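PDB 3VSN: occlusion-derived virus envelope protein E66 from Autographa californica nucleopolyhedrovirus, which acts as a chondroitin lyase of the viral envelope, is essential for oral infectivity, and may digest the chondroitin sulfate barrier of the host midgut. Local coordinates for residues R345-E350 with T407-P412; D248-G253 with G341-L346. One frame throughout, in Å; residues are numbered along the deposited sequence.

How the contacts relate
Contacts 1 and 2 lie side by side, their centres about 7 Å apart, and share Arg345 and Leu346. Along the chain, 248-253 comes first, just after the proton acceptor His246; then 341-346 runs on into 345-350, and 407-412 follows last. Contact 1 is the two-stranded antiparallel sheet of 349-351 and 408-410, whereas contact 2 sets strand 249-250, at the edge of a small mixed sheet, against the loop following strand 335-340. A salt bridge from Arg411 NE to Asp248 OD2 (2.7 Å) ties 248-253 to 407-412, and a probable backbone hydrogen bond from Ala347 N to Asp248 O links it to 345-350. Together they place the segment following His246 beside the ribbon of catalytically important Glu350.

Contact 1: residues R345-E350 with T407-P412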
loop_
_atom_site.group_PDB
_atom_site.type_symbol
_atom_site.label_atom_id
_atom_site.label_comp_id
_atom_site.label_asym_id
_atom_site.label_seq_id
_atom_site.Cartn_x
_atom_site.Cartn_y
_atom_site.Cartn_z
ATOM N N ARG A 345 -9.676 7.459 15.320
ATOM C CA ARG A 345 -8.260 7.711 15.640
ATOM C C ARG A 345 -7.391 8.110 14.440
ATOM O O ARG A 345 -6.316 8.688 14.618
ATOM C CB ARG A 345 -7.633 6.482 16.298
ATOM C CG ARG A 345 -8.087 6.208 17.722
ATOM C CD ARG A 345 -7.240 5.105 18.344
ATOM N NE ARG A 345 -7.315 3.869 17.567
ATOM C CZ ARG A 345 -8.211 2.909 17.766
ATOM N NH1 ARG A 345 -9.118 3.024 18.730
ATOM N NH2 ARG A 345 -8.200 1.828 16.999
ATOM N N LEU A 346 -7.835 7.780 13.229
ATOM C CA LEU A 346 -7.021 8.013 12.034
ATOM C C LEU A 346 -7.797 8.736 10.941
ATOM O O LEU A 346 -9.016 8.586 10.834
ATOM C CB LEU A 346 -6.453 6.691 11.493
ATOM C CG LEU A 346 -5.477 5.901 12.381
ATOM C CD1 LEU A 346 -5.252 4.500 11.825
ATOM C CD2 LEU A 346 -4.148 6.634 12.547
ATOM N N ALA A 347 -7.080 9.517 10.136
ATOM C CA ALA A 347 -7.677 10.207 8.999
ATOM C C ALA A 347 -8.315 9.202 8.048
ATOM O O ALA A 347 -7.772 8.118 7.828
ATOM C CB ALA A 347 -6.630 11.031 8.263
ATOM N N TYR A 348 -9.474 9.554 7.505
ATOM C CA TYR A 348 -10.064 8.762 6.431
ATOM C C TYR A 348 -9.595 9.279 5.075
ATOM O O TYR A 348 -9.756 8.606 4.058
ATOM C CB TYR A 348 -11.598 8.737 6.518
ATOM C CG TYR A 348 -12.300 10.032 6.150
ATOM C CD1 TYR A 348 -12.654 10.959 7.131
ATOM C CD2 TYR A 348 -12.631 10.320 4.823
ATOM C CE1 TYR A 348 -13.311 12.138 6.801
ATOM C CE2 TYR A 348 -13.285 11.494 4.482
ATOM C CZ TYR A 348 -13.620 12.399 5.474
ATOM O OH TYR A 348 -14.269 13.560 5.134
ATOM N N TYR A 349 -9.006 10.474 5.069
ATOM C CA TYR A 349 -8.577 11.102 3.825
ATOM C C TYR A 349 -7.539 12.194 4.057
ATOM O O TYR A 349 -7.514 12.826 5.115
ATOM C CB TYR A 349 -9.787 11.671 3.067
ATOM C CG TYR A 349 -9.453 12.225 1.698
ATOM C CD1 TYR A 349 -8.799 11.442 0.749
ATOM C CD2 TYR A 349 -9.796 13.532 1.351
ATOM C CE1 TYR A 349 -8.488 11.946 -0.503
ATOM C CE2 TYR A 349 -9.498 14.040 0.093
ATOM C CZ TYR A 349 -8.848 13.244 -0.826
ATOM O OH TYR A 349 -8.541 13.741 -2.072
ATOM N N GLU A 350 -6.679 12.394 3.061
ATOM C CA GLU A 350 -5.748 13.514 3.036
ATOM C C GLU A 350 -5.749 14.108 1.632
ATOM O O GLU A 350 -5.602 13.384 0.649
ATOM C CB GLU A 350 -4.334 13.067 3.425
ATOM C CG GLU A 350 -3.375 14.220 3.699
ATOM C CD GLU A 350 -1.926 13.778 3.798
ATOM O OE1 GLU A 350 -1.488 12.965 2.962
ATOM O OE2 GLU A 350 -1.219 14.253 4.710
ATOM N N THR A 407 -0.949 20.143 2.622
ATOM C CA THR A 407 -1.833 19.008 2.888
ATOM C C THR A 407 -2.785 19.261 4.050
ATOM O O THR A 407 -2.507 20.075 4.932
ATOM C CB THR A 407 -1.039 17.725 3.207
ATOM O OG1 THR A 407 -0.203 17.951 4.348
ATOM C CG2 THR A 407 -0.186 17.297 2.019
ATOM N N GLN A 408 -3.915 18.557 4.032
ATOM C CA GLN A 408 -4.826 18.500 5.168
ATOM C C GLN A 408 -5.458 17.116 5.239
ATOM O O GLN A 408 -5.918 16.585 4.227
ATOM C CB GLN A 408 -5.920 19.571 5.079
ATOM C CG GLN A 408 -6.838 19.592 6.300
ATOM C CD GLN A 408 -7.903 20.675 6.258
ATOM O OE1 GLN A 408 -7.980 21.460 5.316
ATOM N NE2 GLN A 408 -8.738 20.716 7.293
ATOM N N SER A 409 -5.471 16.545 6.439
ATOM C CA SER A 409 -6.119 15.263 6.679
ATOM C C SER A 409 -7.402 15.444 7.489
ATOM O O SER A 409 -7.539 16.411 8.246
ATOM C CB SER A 409 -5.158 14.296 7.374
ATOM O OG SER A 409 -4.859 14.728 8.688
ATOM N N PHE A 410 -8.334 14.509 7.321
ATOM C CA PHE A 410 -9.671 14.631 7.891
ATOM C C PHE A 410 -10.043 13.389 8.687
ATOM O O PHE A 410 -9.952 12.268 8.177
ATOM C CB PHE A 410 -10.699 14.878 6.773
ATOM C CG PHE A 410 -10.380 16.071 5.917
ATOM C CD1 PHE A 410 -10.927 17.316 6.207
ATOM C CD2 PHE A 410 -9.509 15.959 4.835
ATOM C CE1 PHE A 410 -10.622 18.424 5.430
ATOM C CE2 PHE A 410 -9.194 17.065 4.057
ATOM C CZ PHE A 410 -9.753 18.297 4.353
ATOM N N ARG A 411 -10.450 13.601 9.939
ATOM C CA ARG A 411 -10.964 12.531 10.796
ATOM C C ARG A 411 -12.444 12.316 10.511
ATOM O O ARG A 411 -13.161 13.278 10.233
ATOM C CB ARG A 411 -10.800 12.875 12.283
ATOM C CG ARG A 411 -9.368 13.036 12.769
ATOM C CD ARG A 411 -8.610 11.718 12.801
ATOM N NE ARG A 411 -7.302 11.895 13.421
ATOM C CZ ARG A 411 -7.063 11.776 14.724
ATOM N NH1 ARG A 411 -8.043 11.460 15.567
ATOM N NH2 ARG A 411 -5.835 11.969 15.186
ATOM N N PRO A 412 -12.912 11.056 10.589
ATOM C CA PRO A 412 -14.332 10.787 10.392
ATOM C C PRO A 412 -15.139 11.194 11.626
ATOM O O PRO A 412 -14.625 11.133 12.742
ATOM C CB PRO A 412 -14.369 9.269 10.210
ATOM C CG PRO A 412 -13.220 8.774 11.031
ATOM C CD PRO A 412 -12.152 9.825 10.895
HETATM O O HOH W 1 -1.854 16.235 6.520
#
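In a short two-stranded antiparallel ribbon, the strand of the catalytically important Glu350 pairs with 408-410; Glu350 and Ser409 form a non-hydrogen-bonded pair, CA atoms 4.1 Å apart. Ahead of that pair, Phe410 N donates to Tyr349 O (2.9 Å). Phe410 O in turn accepts from Tyr348 N at 2.8 Å, with an N-H...O angle of 150°, and also takes a CA-H...O contact from Ala347. A like contact joins Glu350 CA to Gln408 O.

Tyr348 has CG between its backbone N and carbonyl carbon (chi1 72°), which lays the ring beside the other segment as it leaves the strand: the backbone at Arg411 and Pro412 meets its edge in plane, while CE1 rests 3.8 Å from Phe410 CB. Its hydroxyl is hydrogen-bonded to Glu436 OE1. At this end of the ribbon, where the chain is loop, Arg411 bends at chi2 (-70°) and brings its guanidinium over Arg345 O, which lies 3.2 Å from the plane and over its centre; the angles there are poor for hydrogen bonding, and NE and NH1 are instead bonded to Asp248 and to Asn344 O.

At the active-site end, Glu350 extends its chain from the strand. A water donates to Glu350 OE2 (2.8 Å) and is also hydrogen-bonded to Thr407 OG1. Beyond the ribbon, OE2 is hydrogen-bonded to His246 and OE1 forms a salt bridge with Arg300, the transition-state stabilizer.

Contact 2: residues D248-G253 with G341-L346; sequences DVRAYG and GVTNRL
Just after the proton acceptor His246 in the chain, the outer strand 249-250 of a small mixed sheet sends Arg250 into the loop between strands 335-340 and 349-351. The side chain runs extended from CG to NE (chi2 175°, chi3 -165°), carrying the guanidinium across to Gly341 and Leu346. These two sandwich it: Gly341 O stands over one face, 3.6 Å from Arg250 NH2, and Leu346 CD1 over the opposite face, 3.8 Å from the same nitrogen. Thr343 CG2 approaches NH2 obliquely.

No direct hydrogen bond spans the two segments, and waters make the polar link. One water sits at the guanidinium edge, in its plane, accepting from Arg250 NH2 (3.0 Å) and from Thr343 N (2.9 Å) while donating to Leu346 O. A second donates to Gly341 O (2.8 Å) and accepts only a weak bond from Arg250 NH1. The loop has its own local order: a type I beta turn from Thr343 to Leu346 is closed by Leu346 N to Thr343 O, and Thr343 OG1 accepts from Arg345 N at 168° to make an ST turn. Leu346 also packs on the residue before the strand, CB and CD2 each 3.7 Å from Asp248 O.

NE is hydrogen-bonded to Ser325 O, so bonds at NE and NH2 limit the rotation of the guanidinium while Gly341 O and Leu346 CD1 lie over its two faces. The buried charge therefore meets backbone carbonyls and ordered water, and the first water, gripped by three bonds, probably helps hold the loop's shape.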
loop_
_atom_site.group_PDB
_atom_site.type_symbol
_atom_site.label_atom_id
_atom_site.label_comp_id
_atom_site.label_asym_id
_atom_site.label_seq_id
_atom_site.Cartn_x
_atom_site.Cartn_y
_atom_site.Cartn_z
ATOM N N ASP A 248 -1.529 11.134 11.325
ATOM C CA ASP A 248 -2.686 10.229 11.380
ATOM C C ASP A 248 -3.140 9.641 10.035
ATOM O O ASP A 248 -4.284 9.201 9.908
ATOM C CB ASP A 248 -3.861 10.931 12.079
ATOM C CG ASP A 248 -4.351 12.166 11.323
ATOM O OD1 ASP A 248 -3.795 12.504 10.258
ATOM O OD2 ASP A 248 -5.314 12.801 11.795
ATOM N N VAL A 249 -2.249 9.628 9.044
ATOM C CA VAL A 249 -2.590 9.114 7.710
ATOM C C VAL A 249 -1.940 7.747 7.472
ATOM O O VAL A 249 -0.740 7.581 7.702
ATOM C CB VAL A 249 -2.183 10.109 6.586
ATOM C CG1 VAL A 249 -2.696 9.647 5.226
ATOM C CG2 VAL A 249 -2.709 11.509 6.882
ATOM N N ARG A 250 -2.733 6.769 7.029
ATOM C CA ARG A 250 -2.177 5.508 6.517
ATOM C C ARG A 250 -1.425 5.827 5.223
ATOM O O ARG A 250 -2.042 6.214 4.230
ATOM C CB ARG A 250 -3.281 4.472 6.251
ATOM C CG ARG A 250 -4.108 4.075 7.471
ATOM C CD ARG A 250 -5.256 3.142 7.084
ATOM N NE ARG A 250 -6.244 3.036 8.157
ATOM C CZ ARG A 250 -7.237 3.902 8.362
ATOM N NH1 ARG A 250 -7.400 4.943 7.557
ATOM N NH2 ARG A 250 -8.078 3.722 9.376
ATOM N N ALA A 251 -0.100 5.678 5.238
ATOM C CA ALA A 251 0.742 6.154 4.131
ATOM C C ALA A 251 2.070 5.407 4.041
ATOM O O ALA A 251 2.958 5.597 4.877
ATOM C CB ALA A 251 0.995 7.647 4.273
ATOM N N TYR A 252 2.209 4.579 3.012
ATOM C CA TYR A 252 3.378 3.719 2.875
ATOM C C TYR A 252 4.547 4.344 2.113
ATOM O O TYR A 252 5.617 3.736 2.015
ATOM C CB TYR A 252 2.973 2.377 2.263
ATOM C CG TYR A 252 2.527 1.382 3.309
ATOM C CD1 TYR A 252 1.320 1.550 4.000
ATOM C CD2 TYR A 252 3.320 0.281 3.627
ATOM C CE1 TYR A 252 0.916 0.640 4.969
ATOM C CE2 TYR A 252 2.925 -0.629 4.592
ATOM C CZ TYR A 252 1.726 -0.449 5.257
ATOM O OH TYR A 252 1.338 -1.365 6.208
ATOM N N GLY A 253 4.345 5.560 1.601
ATOM C CA GLY A 253 5.366 6.269 0.825
ATOM C C GLY A 253 6.733 6.347 1.490
ATOM O O GLY A 253 7.755 6.133 0.837
ATOM N N GLY A 341 -10.599 0.110 6.641
ATOM C CA GLY A 341 -11.718 0.448 7.509
ATOM C C GLY A 341 -11.637 1.889 7.972
ATOM O O GLY A 341 -10.889 2.697 7.410
ATOM N N VAL A 342 -12.416 2.214 8.996
ATOM C CA VAL A 342 -12.508 3.581 9.492
ATOM C C VAL A 342 -12.435 3.565 11.019
ATOM O O VAL A 342 -13.145 2.797 11.676
ATOM C CB VAL A 342 -13.821 4.264 9.014
ATOM C CG1 VAL A 342 -13.838 5.742 9.373
ATOM C CG2 VAL A 342 -14.011 4.108 7.510
ATOM N N THR A 343 -11.554 4.389 11.575
ATOM C CA THR A 343 -11.518 4.629 13.019
ATOM C C THR A 343 -11.420 6.131 13.262
ATOM O O THR A 343 -10.750 6.841 12.512
ATOM C CB THR A 343 -10.355 3.883 13.732
ATOM O OG1 THR A 343 -10.273 4.312 15.100
ATOM C CG2 THR A 343 -9.006 4.147 13.043
ATOM N N ASN A 344 -12.094 6.614 14.303
ATOM C CA ASN A 344 -11.979 8.020 14.705
ATOM C C ASN A 344 -10.542 8.438 15.062
ATOM O O ASN A 344 -10.233 9.630 15.095
ATOM C CB ASN A 344 -12.922 8.322 15.873
ATOM C CG ASN A 344 -12.735 7.364 17.033
ATOM O OD1 ASN A 344 -13.527 6.442 17.221
ATOM N ND2 ASN A 344 -11.673 7.561 17.803
ATOM N N ARG A 345 -9.676 7.459 15.320
ATOM C CA ARG A 345 -8.260 7.711 15.640
ATOM C C ARG A 345 -7.391 8.110 14.440
ATOM O O ARG A 345 -6.316 8.688 14.618
ATOM C CB ARG A 345 -7.633 6.482 16.298
ATOM C CG ARG A 345 -8.087 6.208 17.722
ATOM C CD ARG A 345 -7.240 5.105 18.344
ATOM N NE ARG A 345 -7.315 3.869 17.567
ATOM C CZ ARG A 345 -8.211 2.909 17.766
ATOM N NH1 ARG A 345 -9.118 3.024 18.730
ATOM N NH2 ARG A 345 -8.200 1.828 16.999
ATOM N N LEU A 346 -7.835 7.780 13.229
ATOM C CA LEU A 346 -7.021 8.013 12.034
ATOM C C LEU A 346 -7.797 8.736 10.941
ATOM O O LEU A 346 -9.016 8.586 10.834
ATOM C CB LEU A 346 -6.453 6.691 11.493
ATOM C CG LEU A 346 -5.477 5.901 12.381
ATOM C CD1 LEU A 346 -5.252 4.500 11.825
ATOM C CD2 LEU A 346 -4.148 6.634 12.547
HETATM O O HOH W 2 -10.422 5.452 6.972
HETATM O O HOH W 3 -9.949 5.999 9.735
#